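PDB 3RPC: possible metal-dependent hydrolase, which probably acts as a zinc-dependent hydrolase of the metallo-beta-lactamase superfamily, carrying two bound zinc ions. Local coordinates for residues 22-27 against 153-158; 76-81 against 106-111; 91-96 against 123-128; 98-103 against 111-116. All blocks are in the same frame, centred on the assembly; numbering follows the deposited sequence.

Contact 1: residues 22-27 against 153-158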
loop_
_atom_site.group_PDB
_atom_site.type_symbol
_atom_site.label_atom_id
_atom_site.label_comp_id
_atom_site.label_asym_id
_atom_site.label_seq_id
_atom_site.Cartn_x
_atom_site.Cartn_y
_atom_site.Cartn_z
ATOM N N THR A 22 5.177 -11.686 26.043
ATOM C CA THR A 22 4.464 -12.183 24.876
ATOM C C THR A 22 5.434 -12.681 23.819
ATOM O O THR A 22 6.341 -11.952 23.417
ATOM C CB THR A 22 3.570 -11.090 24.264
ATOM O OG1 THR A 22 2.517 -10.776 25.185
ATOM C CG2 THR A 22 2.966 -11.561 22.947
ATOM N N THR A 23 5.245 -13.920 23.374
ATOM C CA THR A 23 6.061 -14.445 22.291
ATOM C C THR A 23 5.213 -14.681 21.043
ATOM O O THR A 23 4.258 -15.451 21.071
ATOM C CB THR A 23 6.766 -15.743 22.700
ATOM O OG1 THR A 23 7.700 -15.465 23.754
ATOM C CG2 THR A 23 7.517 -16.350 21.523
ATOM N N PHE A 24 5.582 -14.015 19.951
ATOM C CA PHE A 24 4.929 -14.175 18.669
ATOM C C PHE A 24 5.690 -15.164 17.804
ATOM O O PHE A 24 6.880 -14.967 17.533
ATOM C CB PHE A 24 4.899 -12.836 17.917
ATOM C CG PHE A 24 4.145 -11.745 18.623
ATOM C CD1 PHE A 24 2.763 -11.641 18.494
ATOM C CD2 PHE A 24 4.812 -10.810 19.401
ATOM C CE1 PHE A 24 2.061 -10.626 19.132
ATOM C CE2 PHE A 24 4.115 -9.786 20.047
ATOM C CZ PHE A 24 2.740 -9.694 19.906
ATOM N N LEU A 25 5.002 -16.208 17.353
ATOM C CA LEU A 25 5.534 -17.069 16.304
ATOM C C LEU A 25 5.199 -16.419 14.966
ATOM O O LEU A 25 4.026 -16.236 14.626
ATOM C CB LEU A 25 4.920 -18.475 16.410
ATOM C CG LEU A 25 5.297 -19.458 15.300
ATOM C CD1 LEU A 25 6.787 -19.734 15.309
ATOM C CD2 LEU A 25 4.518 -20.776 15.440
ATOM N N ILE A 26 6.245 -16.060 14.231
ATOM C CA ILE A 26 6.102 -15.332 12.974
ATOM C C ILE A 26 6.227 -16.264 11.769
ATOM O O ILE A 26 7.164 -17.063 11.687
ATOM C CB ILE A 26 7.162 -14.227 12.891
ATOM C CG1 ILE A 26 6.859 -13.142 13.927
ATOM C CG2 ILE A 26 7.218 -13.624 11.486
ATOM C CD1 ILE A 26 8.011 -12.181 14.166
ATOM N N ASP A 27 5.253 -16.161 10.863
ATOM C CA ASP A 27 5.284 -16.809 9.551
ATOM C C ASP A 27 5.794 -18.253 9.596
ATOM O O ASP A 27 6.794 -18.585 8.954
ATOM C CB ASP A 27 6.110 -15.960 8.572
ATOM C CG ASP A 27 5.391 -14.677 8.167
ATOM O OD1 ASP A 27 4.316 -14.388 8.720
ATOM O OD2 ASP A 27 5.914 -13.941 7.303
ATOM N N VAL A 153 4.845 -5.710 9.714
ATOM C CA VAL A 153 4.253 -5.373 11.001
ATOM C C VAL A 153 5.245 -4.563 11.826
ATOM O O VAL A 153 6.423 -4.914 11.925
ATOM C CB VAL A 153 3.860 -6.642 11.795
ATOM C CG1 VAL A 153 3.160 -6.255 13.096
ATOM C CG2 VAL A 153 2.976 -7.542 10.945
ATOM N N ILE A 154 4.761 -3.463 12.392
ATOM C CA ILE A 154 5.496 -2.699 13.392
ATOM C C ILE A 154 5.003 -3.134 14.778
ATOM O O ILE A 154 3.797 -3.155 15.028
ATOM C CB ILE A 154 5.267 -1.179 13.191
ATOM C CG1 ILE A 154 6.126 -0.659 12.029
ATOM C CG2 ILE A 154 5.564 -0.407 14.470
ATOM C CD1 ILE A 154 7.598 -0.499 12.373
ATOM N N PHE A 155 5.925 -3.543 15.647
ATOM C CA PHE A 155 5.577 -3.889 17.031
ATOM C C PHE A 155 6.095 -2.785 17.959
ATOM O O PHE A 155 7.286 -2.470 17.950
ATOM C CB PHE A 155 6.215 -5.218 17.474
ATOM C CG PHE A 155 5.839 -6.412 16.633
ATOM C CD1 PHE A 155 4.911 -7.338 17.096
ATOM C CD2 PHE A 155 6.439 -6.635 15.406
ATOM C CE1 PHE A 155 4.586 -8.455 16.342
ATOM C CE2 PHE A 155 6.116 -7.754 14.643
ATOM C CZ PHE A 155 5.182 -8.661 15.108
ATOM N N GLU A 156 5.202 -2.197 18.750
ATOM C CA GLU A 156 5.573 -1.170 19.718
ATOM C C GLU A 156 5.121 -1.579 21.110
ATOM O O GLU A 156 4.068 -2.190 21.266
ATOM C CB GLU A 156 4.916 0.161 19.365
ATOM C CG GLU A 156 5.388 0.748 18.059
ATOM C CD GLU A 156 4.617 1.995 17.675
ATOM O OE1 GLU A 156 3.466 2.151 18.136
ATOM O OE2 GLU A 156 5.161 2.823 16.923
ATOM N N ALA A 157 5.915 -1.236 22.119
ATOM C CA ALA A 157 5.523 -1.471 23.511
ATOM C C ALA A 157 6.348 -0.571 24.420
ATOM O O ALA A 157 7.457 -0.171 24.062
ATOM C CB ALA A 157 5.710 -2.941 23.887
ATOM N N ALA A 158 5.811 -0.254 25.594
ATOM C CA ALA A 158 6.469 0.677 26.506
ATOM C C ALA A 158 7.869 0.224 26.894
ATOM O O ALA A 158 8.056 -0.899 27.367
ATOM C CB ALA A 158 5.619 0.877 27.756
#

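Contact 2: residues 76-81 against 106-111. With ZN (zinc ion), chain F.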
loop_
_atom_site.group_PDB
_atom_site.type_symbol
_atom_site.label_atom_id
_atom_site.label_comp_id
_atom_site.label_asym_id
_atom_site.label_seq_id
_atom_site.Cartn_x
_atom_site.Cartn_y
_atom_site.Cartn_z
ATOM N N ASP A 76 5.781 -20.729 2.102
ATOM C CA ASP A 76 6.990 -20.558 2.899
ATOM C C ASP A 76 6.800 -19.623 4.092
ATOM O O ASP A 76 7.774 -19.253 4.750
ATOM C CB ASP A 76 8.184 -20.128 2.031
ATOM C CG ASP A 76 7.955 -18.801 1.337
ATOM O OD1 ASP A 76 6.899 -18.653 0.689
ATOM O OD2 ASP A 76 8.849 -17.919 1.426
ATOM N N HIS A 77 5.541 -19.266 4.367
ATOM C CA HIS A 77 5.173 -18.483 5.550
ATOM C C HIS A 77 4.027 -19.102 6.357
ATOM O O HIS A 77 3.721 -18.635 7.447
ATOM C CB HIS A 77 4.808 -17.055 5.132
ATOM C CG HIS A 77 5.940 -16.344 4.472
ATOM N ND1 HIS A 77 6.683 -15.377 5.109
ATOM C CD2 HIS A 77 6.494 -16.507 3.250
ATOM C CE1 HIS A 77 7.643 -14.965 4.300
ATOM N NE2 HIS A 77 7.547 -15.633 3.167
ATOM N N TRP A 78 3.401 -20.138 5.810
ATOM C CA TRP A 78 2.219 -20.742 6.421
ATOM C C TRP A 78 1.965 -22.061 5.713
ATOM O O TRP A 78 1.559 -22.081 4.547
ATOM C CB TRP A 78 0.994 -19.824 6.276
ATOM C CG TRP A 78 -0.256 -20.347 6.934
ATOM C CD1 TRP A 78 -1.390 -20.790 6.314
ATOM C CD2 TRP A 78 -0.489 -20.473 8.338
ATOM N NE1 TRP A 78 -2.317 -21.189 7.253
ATOM C CE2 TRP A 78 -1.784 -21.005 8.504
ATOM C CE3 TRP A 78 0.280 -20.196 9.473
ATOM C CZ2 TRP A 78 -2.331 -21.261 9.765
ATOM C CZ3 TRP A 78 -0.258 -20.452 10.721
ATOM C CH2 TRP A 78 -1.555 -20.980 10.856
ATOM N N ASP A 79 2.238 -23.171 6.387
ATOM C CA ASP A 79 2.142 -24.458 5.699
ATOM C C ASP A 79 1.300 -25.476 6.460
ATOM O O ASP A 79 0.878 -25.223 7.594
ATOM C CB ASP A 79 3.536 -25.020 5.349
ATOM C CG ASP A 79 4.295 -25.545 6.556
ATOM O OD1 ASP A 79 4.043 -25.091 7.698
ATOM O OD2 ASP A 79 5.178 -26.409 6.339
ATOM N N ASP A 80 1.046 -26.613 5.817
ATOM C CA ASP A 80 0.245 -27.672 6.426
ATOM C C ASP A 80 0.805 -28.117 7.770
ATOM O O ASP A 80 0.050 -28.354 8.711
ATOM C CB ASP A 80 0.126 -28.867 5.480
ATOM C CG ASP A 80 -0.917 -28.653 4.400
ATOM O OD1 ASP A 80 -1.741 -27.724 4.547
ATOM O OD2 ASP A 80 -0.921 -29.421 3.412
ATOM N N THR A 81 2.125 -28.210 7.869
ATOM C CA THR A 81 2.730 -28.623 9.128
ATOM C C THR A 81 2.369 -27.640 10.234
ATOM O O THR A 81 2.004 -28.043 11.336
ATOM C CB THR A 81 4.245 -28.756 9.017
ATOM O OG1 THR A 81 4.561 -29.704 7.987
ATOM C CG2 THR A 81 4.833 -29.214 10.345
ATOM N N GLN A 106 -9.316 -23.447 8.430
ATOM C CA GLN A 106 -8.321 -24.436 8.820
ATOM C C GLN A 106 -8.412 -24.783 10.310
ATOM O O GLN A 106 -7.584 -25.527 10.834
ATOM C CB GLN A 106 -6.916 -23.961 8.412
ATOM C CG GLN A 106 -6.746 -23.899 6.887
ATOM C CD GLN A 106 -5.529 -23.111 6.420
ATOM O OE1 GLN A 106 -4.930 -22.344 7.175
ATOM N NE2 GLN A 106 -5.160 -23.302 5.158
ATOM N N GLY A 107 -9.429 -24.252 10.984
ATOM C CA GLY A 107 -9.731 -24.672 12.343
ATOM C C GLY A 107 -9.355 -23.686 13.431
ATOM O O GLY A 107 -9.619 -23.922 14.603
ATOM N N PHE A 108 -8.728 -22.577 13.056
ATOM C CA PHE A 108 -8.315 -21.580 14.042
ATOM C C PHE A 108 -9.484 -20.688 14.459
ATOM O O PHE A 108 -10.171 -20.116 13.620
ATOM C CB PHE A 108 -7.100 -20.795 13.511
ATOM C CG PHE A 108 -5.878 -21.661 13.368
ATOM C CD1 PHE A 108 -5.002 -21.826 14.433
ATOM C CD2 PHE A 108 -5.634 -22.368 12.195
ATOM C CE1 PHE A 108 -3.899 -22.659 14.323
ATOM C CE2 PHE A 108 -4.533 -23.209 12.084
ATOM C CZ PHE A 108 -3.665 -23.349 13.147
ATOM N N ILE A 109 -9.728 -20.602 15.764
ATOM C CA ILE A 109 -10.963 -19.990 16.255
ATOM C C ILE A 109 -10.809 -18.539 16.684
ATOM O O ILE A 109 -11.798 -17.865 16.962
ATOM C CB ILE A 109 -11.528 -20.771 17.454
ATOM C CG1 ILE A 109 -10.552 -20.685 18.632
ATOM C CG2 ILE A 109 -11.790 -22.223 17.076
ATOM C CD1 ILE A 109 -11.126 -21.248 19.932
ATOM N N ASP A 110 -9.570 -18.055 16.723
ATOM C CA ASP A 110 -9.302 -16.683 17.135
ATOM C C ASP A 110 -8.339 -16.027 16.148
ATOM O O ASP A 110 -7.153 -15.885 16.420
ATOM C CB ASP A 110 -8.733 -16.663 18.555
ATOM C CG ASP A 110 -8.587 -15.262 19.109
ATOM O OD1 ASP A 110 -8.998 -14.299 18.424
ATOM O OD2 ASP A 110 -8.074 -15.131 20.243
ATOM N N VAL A 111 -8.875 -15.649 14.997
ATOM C CA VAL A 111 -8.084 -15.021 13.939
ATOM C C VAL A 111 -8.444 -13.536 13.861
ATOM O O VAL A 111 -9.622 -13.180 13.788
ATOM C CB VAL A 111 -8.333 -15.711 12.584
ATOM C CG1 VAL A 111 -7.434 -15.105 11.504
ATOM C CG2 VAL A 111 -8.083 -17.218 12.713
HETATM ZN ZN ZN F . 8.626 -15.526 1.243
HETATM O O HOH W 1 6.879 -16.207 -0.096
HETATM O O HOH W 2 9.696 -15.257 -1.070
#

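Contact 3: residues 91-96 against 123-128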
loop_
_atom_site.group_PDB
_atom_site.type_symbol
_atom_site.label_atom_id
_atom_site.label_comp_id
_atom_site.label_asym_id
_atom_site.label_seq_id
_atom_site.Cartn_x
_atom_site.Cartn_y
_atom_site.Cartn_z
ATOM N N PRO A 91 -4.274 -16.938 19.372
ATOM C CA PRO A 91 -4.601 -15.812 18.488
ATOM C C PRO A 91 -3.673 -15.798 17.269
ATOM O O PRO A 91 -2.458 -15.924 17.420
ATOM C CB PRO A 91 -4.330 -14.583 19.365
ATOM C CG PRO A 91 -4.440 -15.097 20.769
ATOM C CD PRO A 91 -3.891 -16.491 20.720
ATOM N N ILE A 92 -4.258 -15.646 16.083
ATOM C CA ILE A 92 -3.510 -15.560 14.831
ATOM C C ILE A 92 -3.786 -14.198 14.216
ATOM O O ILE A 92 -4.932 -13.874 13.935
ATOM C CB ILE A 92 -3.971 -16.628 13.818
ATOM C CG1 ILE A 92 -4.192 -17.989 14.500
ATOM C CG2 ILE A 92 -2.994 -16.721 12.646
ATOM C CD1 ILE A 92 -2.940 -18.588 15.151
ATOM N N PHE A 93 -2.735 -13.416 13.994
ATOM C CA PHE A 93 -2.875 -12.087 13.413
ATOM C C PHE A 93 -2.610 -12.190 11.923
ATOM O O PHE A 93 -1.622 -12.786 11.512
ATOM C CB PHE A 93 -1.880 -11.126 14.071
ATOM C CG PHE A 93 -2.231 -10.801 15.496
ATOM C CD1 PHE A 93 -3.098 -9.763 15.783
ATOM C CD2 PHE A 93 -1.691 -11.531 16.540
ATOM C CE1 PHE A 93 -3.443 -9.466 17.091
ATOM C CE2 PHE A 93 -2.029 -11.239 17.859
ATOM C CZ PHE A 93 -2.900 -10.200 18.132
ATOM N N VAL A 94 -3.507 -11.624 11.125
ATOM C CA VAL A 94 -3.435 -11.745 9.674
ATOM C C VAL A 94 -3.657 -10.390 9.003
ATOM O O VAL A 94 -4.017 -9.416 9.661
ATOM C CB VAL A 94 -4.470 -12.768 9.149
ATOM C CG1 VAL A 94 -4.244 -14.139 9.787
ATOM C CG2 VAL A 94 -5.901 -12.274 9.402
ATOM N N GLN A 95 -3.416 -10.324 7.694
ATOM C CA GLN A 95 -3.412 -9.035 6.983
ATOM C C GLN A 95 -4.748 -8.577 6.411
ATOM O O GLN A 95 -4.940 -7.391 6.164
ATOM C CB GLN A 95 -2.380 -9.060 5.839
ATOM C CG GLN A 95 -2.808 -9.926 4.672
ATOM C CD GLN A 95 -1.804 -9.951 3.529
ATOM O OE1 GLN A 95 -1.083 -8.978 3.284
ATOM N NE2 GLN A 95 -1.771 -11.063 2.811
ATOM N N ASN A 96 -5.673 -9.505 6.189
ATOM C CA ASN A 96 -6.894 -9.161 5.478
ATOM C C ASN A 96 -7.957 -10.238 5.667
ATOM O O ASN A 96 -7.701 -11.276 6.281
ATOM C CB ASN A 96 -6.617 -8.880 3.989
ATOM C CG ASN A 96 -6.097 -10.096 3.233
ATOM O OD1 ASN A 96 -6.302 -11.239 3.643
ATOM N ND2 ASN A 96 -5.404 -9.849 2.121
ATOM N N ILE A 123 1.089 -4.687 23.711
ATOM C CA ILE A 123 1.899 -4.506 22.512
ATOM C C ILE A 123 1.019 -4.051 21.368
ATOM O O ILE A 123 -0.032 -4.647 21.111
ATOM C CB ILE A 123 2.584 -5.818 22.108
ATOM C CG1 ILE A 123 3.467 -6.315 23.252
ATOM C CG2 ILE A 123 3.398 -5.631 20.814
ATOM C CD1 ILE A 123 3.682 -7.793 23.241
ATOM N N THR A 124 1.441 -2.995 20.679
ATOM C CA THR A 124 0.694 -2.504 19.531
ATOM C C THR A 124 1.289 -3.080 18.251
ATOM O O THR A 124 2.497 -2.990 18.025
ATOM C CB THR A 124 0.706 -0.960 19.470
ATOM O OG1 THR A 124 0.117 -0.440 20.673
ATOM C CG2 THR A 124 -0.092 -0.472 18.278
ATOM N N LEU A 125 0.441 -3.686 17.431
ATOM C CA LEU A 125 0.855 -4.241 16.150
ATOM C C LEU A 125 0.262 -3.375 15.057
ATOM O O LEU A 125 -0.953 -3.223 14.978
ATOM C CB LEU A 125 0.356 -5.679 15.971
ATOM C CG LEU A 125 0.926 -6.783 16.868
ATOM C CD1 LEU A 125 0.263 -6.777 18.236
ATOM C CD2 LEU A 125 0.750 -8.162 16.232
ATOM N N ARG A 126 1.121 -2.814 14.210
ATOM C CA ARG A 126 0.649 -1.927 13.155
ATOM C C ARG A 126 0.976 -2.533 11.804
ATOM O O ARG A 126 2.118 -2.918 11.546
ATOM C CB ARG A 126 1.329 -0.563 13.245
ATOM C CG ARG A 126 1.295 0.107 14.591
ATOM C CD ARG A 126 1.859 1.530 14.465
ATOM N NE ARG A 126 1.877 2.242 15.739
ATOM C CZ ARG A 126 0.825 2.861 16.264
ATOM N NH1 ARG A 126 -0.338 2.862 15.624
ATOM N NH2 ARG A 126 0.934 3.477 17.436
ATOM N N LYS A 127 -0.018 -2.610 10.934
ATOM C CA LYS A 127 0.211 -3.151 9.605
ATOM C C LYS A 127 0.971 -2.172 8.734
ATOM O O LYS A 127 0.644 -0.979 8.683
ATOM C CB LYS A 127 -1.105 -3.539 8.932
ATOM C CG LYS A 127 -0.907 -4.061 7.511
ATOM C CD LYS A 127 -2.134 -4.771 6.970
ATOM C CE LYS A 127 -3.261 -3.808 6.680
ATOM N NZ LYS A 127 -4.504 -4.531 6.295
ATOM N N THR A 128 1.983 -2.673 8.041
ATOM C CA THR A 128 2.705 -1.849 7.074
ATOM C C THR A 128 2.462 -2.393 5.670
ATOM O O THR A 128 2.138 -3.580 5.489
ATOM C CB THR A 128 4.219 -1.808 7.368
ATOM O OG1 THR A 128 4.776 -3.124 7.247
ATOM C CG2 THR A 128 4.480 -1.283 8.777
#

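Contact 4: residues 98-103 against 111-116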
loop_
_atom_site.group_PDB
_atom_site.type_symbol
_atom_site.label_atom_id
_atom_site.label_comp_id
_atom_site.label_asym_id
_atom_site.label_seq_id
_atom_site.Cartn_x
_atom_site.Cartn_y
_atom_site.Cartn_z
ATOM N N ALA A 98 -9.417 -12.202 3.435
ATOM C CA ALA A 98 -9.191 -13.443 2.692
ATOM C C ALA A 98 -8.328 -14.412 3.494
ATOM O O ALA A 98 -8.616 -15.611 3.565
ATOM C CB ALA A 98 -8.553 -13.155 1.343
ATOM N N ASP A 99 -7.274 -13.885 4.108
ATOM C CA ASP A 99 -6.394 -14.713 4.920
ATOM C C ASP A 99 -7.121 -15.176 6.182
ATOM O O ASP A 99 -6.934 -16.311 6.615
ATOM C CB ASP A 99 -5.090 -13.978 5.261
ATOM C CG ASP A 99 -4.143 -13.869 4.065
ATOM O OD1 ASP A 99 -4.531 -14.234 2.930
ATOM O OD2 ASP A 99 -3.010 -13.385 4.259
ATOM N N LYS A 100 -7.940 -14.311 6.775
ATOM C CA LYS A 100 -8.723 -14.724 7.938
ATOM C C LYS A 100 -9.649 -15.870 7.560
ATOM O O LYS A 100 -9.754 -16.860 8.285
ATOM C CB LYS A 100 -9.528 -13.567 8.549
ATOM C CG LYS A 100 -10.505 -14.052 9.627
ATOM C CD LYS A 100 -10.954 -12.937 10.538
ATOM C CE LYS A 100 -11.969 -13.466 11.560
ATOM N NZ LYS A 100 -12.280 -12.455 12.606
ATOM N N GLU A 101 -10.316 -15.752 6.420
ATOM C CA GLU A 101 -11.253 -16.798 6.012
ATOM C C GLU A 101 -10.527 -18.109 5.786
ATOM O O GLU A 101 -11.005 -19.181 6.191
ATOM C CB GLU A 101 -12.021 -16.386 4.762
ATOM C CG GLU A 101 -13.058 -15.299 5.028
ATOM C CD GLU A 101 -13.722 -14.802 3.761
ATOM O OE1 GLU A 101 -13.334 -15.261 2.665
ATOM O OE2 GLU A 101 -14.630 -13.951 3.861
ATOM N N LEU A 102 -9.357 -18.035 5.164
ATOM C CA LEU A 102 -8.589 -19.245 4.922
ATOM C C LEU A 102 -8.209 -19.919 6.235
ATOM O O LEU A 102 -8.446 -21.114 6.437
ATOM C CB LEU A 102 -7.326 -18.922 4.128
ATOM C CG LEU A 102 -6.440 -20.139 3.843
ATOM C CD1 LEU A 102 -7.180 -21.165 2.987
ATOM C CD2 LEU A 102 -5.134 -19.718 3.182
ATOM N N ILE A 103 -7.613 -19.146 7.134
ATOM C CA ILE A 103 -7.086 -19.712 8.373
ATOM C C ILE A 103 -8.202 -20.174 9.325
ATOM O O ILE A 103 -8.064 -21.196 10.000
ATOM C CB ILE A 103 -6.056 -18.753 9.025
ATOM C CG1 ILE A 103 -4.818 -18.673 8.120
ATOM C CG2 ILE A 103 -5.681 -19.228 10.428
ATOM C CD1 ILE A 103 -3.751 -17.684 8.579
ATOM N N VAL A 111 -8.875 -15.649 14.997
ATOM C CA VAL A 111 -8.084 -15.021 13.939
ATOM C C VAL A 111 -8.444 -13.536 13.861
ATOM O O VAL A 111 -9.622 -13.180 13.788
ATOM C CB VAL A 111 -8.333 -15.711 12.584
ATOM C CG1 VAL A 111 -7.434 -15.105 11.504
ATOM C CG2 VAL A 111 -8.083 -17.218 12.713
ATOM N N ARG A 112 -7.427 -12.673 13.870
ATOM C CA ARG A 112 -7.629 -11.237 14.017
ATOM C C ARG A 112 -6.956 -10.496 12.875
ATOM O O ARG A 112 -5.750 -10.596 12.692
ATOM C CB ARG A 112 -7.039 -10.754 15.350
ATOM C CG ARG A 112 -7.508 -11.565 16.576
ATOM C CD ARG A 112 -6.958 -10.998 17.896
ATOM N NE ARG A 112 -7.286 -11.884 19.012
ATOM C CZ ARG A 112 -6.974 -11.655 20.284
ATOM N NH1 ARG A 112 -6.348 -10.547 20.644
ATOM N NH2 ARG A 112 -7.316 -12.544 21.210
ATOM N N ILE A 113 -7.750 -9.739 12.126
ATOM C CA ILE A 113 -7.241 -8.946 11.016
ATOM C C ILE A 113 -6.665 -7.633 11.517
ATOM O O ILE A 113 -7.348 -6.874 12.217
ATOM C CB ILE A 113 -8.364 -8.601 10.019
ATOM C CG1 ILE A 113 -8.998 -9.880 9.474
ATOM C CG2 ILE A 113 -7.801 -7.757 8.872
ATOM C CD1 ILE A 113 -10.334 -9.653 8.769
ATOM N N ILE A 114 -5.410 -7.361 11.163
ATOM C CA ILE A 114 -4.847 -6.050 11.457
ATOM C C ILE A 114 -5.247 -5.098 10.338
ATOM O O ILE A 114 -4.585 -5.023 9.313
ATOM C CB ILE A 114 -3.305 -6.073 11.586
ATOM C CG1 ILE A 114 -2.844 -7.212 12.498
ATOM C CG2 ILE A 114 -2.800 -4.739 12.112
ATOM C CD1 ILE A 114 -1.322 -7.252 12.690
ATOM N N PHE A 115 -6.346 -4.379 10.524
ATOM C CA PHE A 115 -6.777 -3.419 9.515
ATOM C C PHE A 115 -5.861 -2.203 9.489
ATOM O O PHE A 115 -5.477 -1.723 8.417
ATOM C CB PHE A 115 -8.222 -2.983 9.776
ATOM C CG PHE A 115 -9.231 -4.080 9.596
ATOM C CD1 PHE A 115 -9.565 -4.535 8.333
ATOM C CD2 PHE A 115 -9.852 -4.655 10.696
ATOM C CE1 PHE A 115 -10.501 -5.539 8.165
ATOM C CE2 PHE A 115 -10.791 -5.662 10.534
ATOM C CZ PHE A 115 -11.112 -6.104 9.267
ATOM N N GLU A 116 -5.545 -1.693 10.673
ATOM C CA GLU A 116 -4.593 -0.600 10.842
ATOM C C GLU A 116 -3.631 -0.974 11.954
ATOM O O GLU A 116 -2.444 -1.177 11.715
ATOM C CB GLU A 116 -5.292 0.698 11.229
ATOM C CG GLU A 116 -6.086 1.360 10.143
ATOM C CD GLU A 116 -6.640 2.694 10.604
ATOM O OE1 GLU A 116 -6.764 2.890 11.833
ATOM O OE2 GLU A 116 -6.944 3.544 9.747
HETATM O O HOH W 3 -10.822 -9.598 12.737
#

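Contact 1: residues 22-27 against 153-158
Phe-24 and Phe-155 meet as an inclined edge-to-face aromatic pair, the edge of Phe-155 directed at the face of Phe-24. Along 153-158, Val-153 comes first, its CG1 3.6 Å above the plane of the Phe-155 ring, toward the rim. Ile-154 turns to the other side of the strand and packs on Tyr-164 and Thr-128. Phe-155 then points back at 22-27. In both Phe-24 (chi1 -61°) and Phe-155 (chi1 -59°) CG lies beside the backbone N, opposite the carbonyl carbon, which sends the rings into the gap between the strands. Phe-155 CE1 lies 3.8 Å above the plane of the Phe-24 ring, over the centre, and approaches Phe-24 CD2 to 3.9 Å. The centroids of the two rings are 5.1 Å apart and the planes are inclined at 55°. Strands 22-26 and 152-156 belong to different sheets, so this pair fills part of the buried interface between the two sheets of the metallo-beta-lactamase fold; the nearest CA atoms, of Phe-24 and Phe-155, are 10.4 Å apart, a spacing bridged by side chains. Thr-22 CG2 lies over the opposite face of the Phe-24 ring, toward the rim. Leu-17 and Leu-165 pack on Phe-155. Glu-156 faces away from this core, its OE1 in a salt bridge with Arg-126 NE. Ala-158 O accepts a hydrogen bond from Lys-20 NZ.

Contact 2: residues 76-81 against 106-111
Trp-78, directly after two zinc ligands in the chain, turns its indole to residues 106-108, where its N-H is held by the amide of Gln-106. The bond from Trp-78 NE1 to Gln-106 OE1 is 2.9 Å and nearly straight (164° at the hydrogen). The acceptor lies only 2° out of the indole plane and offers an in-plane lone pair, which helps hold the indole in this rotation. With CG anti to the backbone N (chi1 -177°), the indole swings away from the zinc bound by Asp-76 and His-77. Its six-membered ring presents an edge to the face of Phe-108 in an offset edge-to-face pair, Trp-78 CZ2 lying 3.7 Å from Phe-108 CE2. Ile-103 packs on both rings. That zinc ion is bound by Asp-76 OD2 at 2.4 Å and His-77 NE2 at 2.2 Å, with Asp-168, His-226 and two waters as further ligands. Asp-76 and His-77, with His-72 and His-74 before them on the other zinc ion, form the HxHxDH signature of the metallo-beta-lactamase superfamily.

Contact 3: residues 91-96 against 123-128
Leu-125 rests a methyl group on the ring of Phe-93, the apolar half of this contact. Its CD2 stands 4.1 Å from the ring centroid of Phe-93 and just 12° off the ring normal, a CH-pi contact over the middle of the face. The two side chains cross at about a right angle, and the CD2 branch of Leu-125 does the touching. The Phe-93 ring also makes an edge-to-face pair with Phe-120. A further apolar approach flanks the polar site, where Lys-127 CD passes 4.4 Å from Gln-95 CB.

The polar half is a single hydrogen bond, 2.9 Å from Lys-127 NZ to Gln-95 O. The ammonium lies in the carbonyl plane, with a C=O...N angle of 157°. The lysine chain leaves its strand pointing away from its own backbone N and then bends at chi3 (71°), which brings NZ round to the carbonyl. Ile-114 O is a second, weak partner of NZ. The amide of Gln-95 is engaged separately: its NE2 donates to Asp-99 OD2 and to Asp-149 O.

Strand 92-94 lies between strands 67-69 and 111-113 of one sheet, while strand 123-128 runs between strands 117-120 and 152-156 in the other, the two facing sheets of the metallo-beta-lactamase alpha-beta/beta-alpha sandwich. Phe-93 bridges them from within its strand, and Gln-95 does so where the chain turns toward helix 97-105.

Contact 4: residues 98-103 against 111-116
Helix 98-103 and strand 111-113 run almost exactly antiparallel, at 175°, with their axes 8.4 Å apart at closest approach. They are the helix and the second strand of a beta-alpha-beta unit that starts with strand 92-94, and the helix packs against strand 111-113, outermost in its sheet within the chain. Lys-100 lies along the strand, its CG turned opposite the backbone N (chi1 171°) and its chain fully extended beyond. The aliphatic part slides past Val-111 in the opposite direction, with Lys-100 CG 3.8 Å from Val-111 CG1, and crosses Ile-113, whose CD1 is 3.8 Å from Lys-100 CD. One turn on, the CG2 methyls of Ile-103 and Val-111 meet at 3.9 Å; Val-94 of the first strand packs on both side chains. The lysine thus uses its methylenes as apolar surface and its ammonium on the strand backbone: Lys-100 NZ donates to Val-111 O at 3.0 Å, with a C=O...N angle of 160°. A water accepts from both Lys-100 NZ, at 3.2 Å, and the backbone Ile-113 N, at 3.1 Å.

In the fold
All four contacts lie in the superfamily domain. Contacts 1 and 3, with centres about 9 Å apart, both tie one sheet to the other, through the neighbouring strands 152-156 and 123-128 on one side and 22-26 and 92-94 on the other. Contact 4, its centre about 9 Å from that of contact 3, adds the helix packed on strand 111-113, next to 92-94. Contact 2, centred about 11 Å from contact 4, shares Val-111 with it and joins this region to the zinc-binding residues Asp-76 and His-77. Along the chain, contact 1 encloses the others; contact 4 is nested in contact 3, and contact 2 crosses both. Asp-27 OD2, 2.7 Å from His-77 ND1, ties the metal site to the sheet.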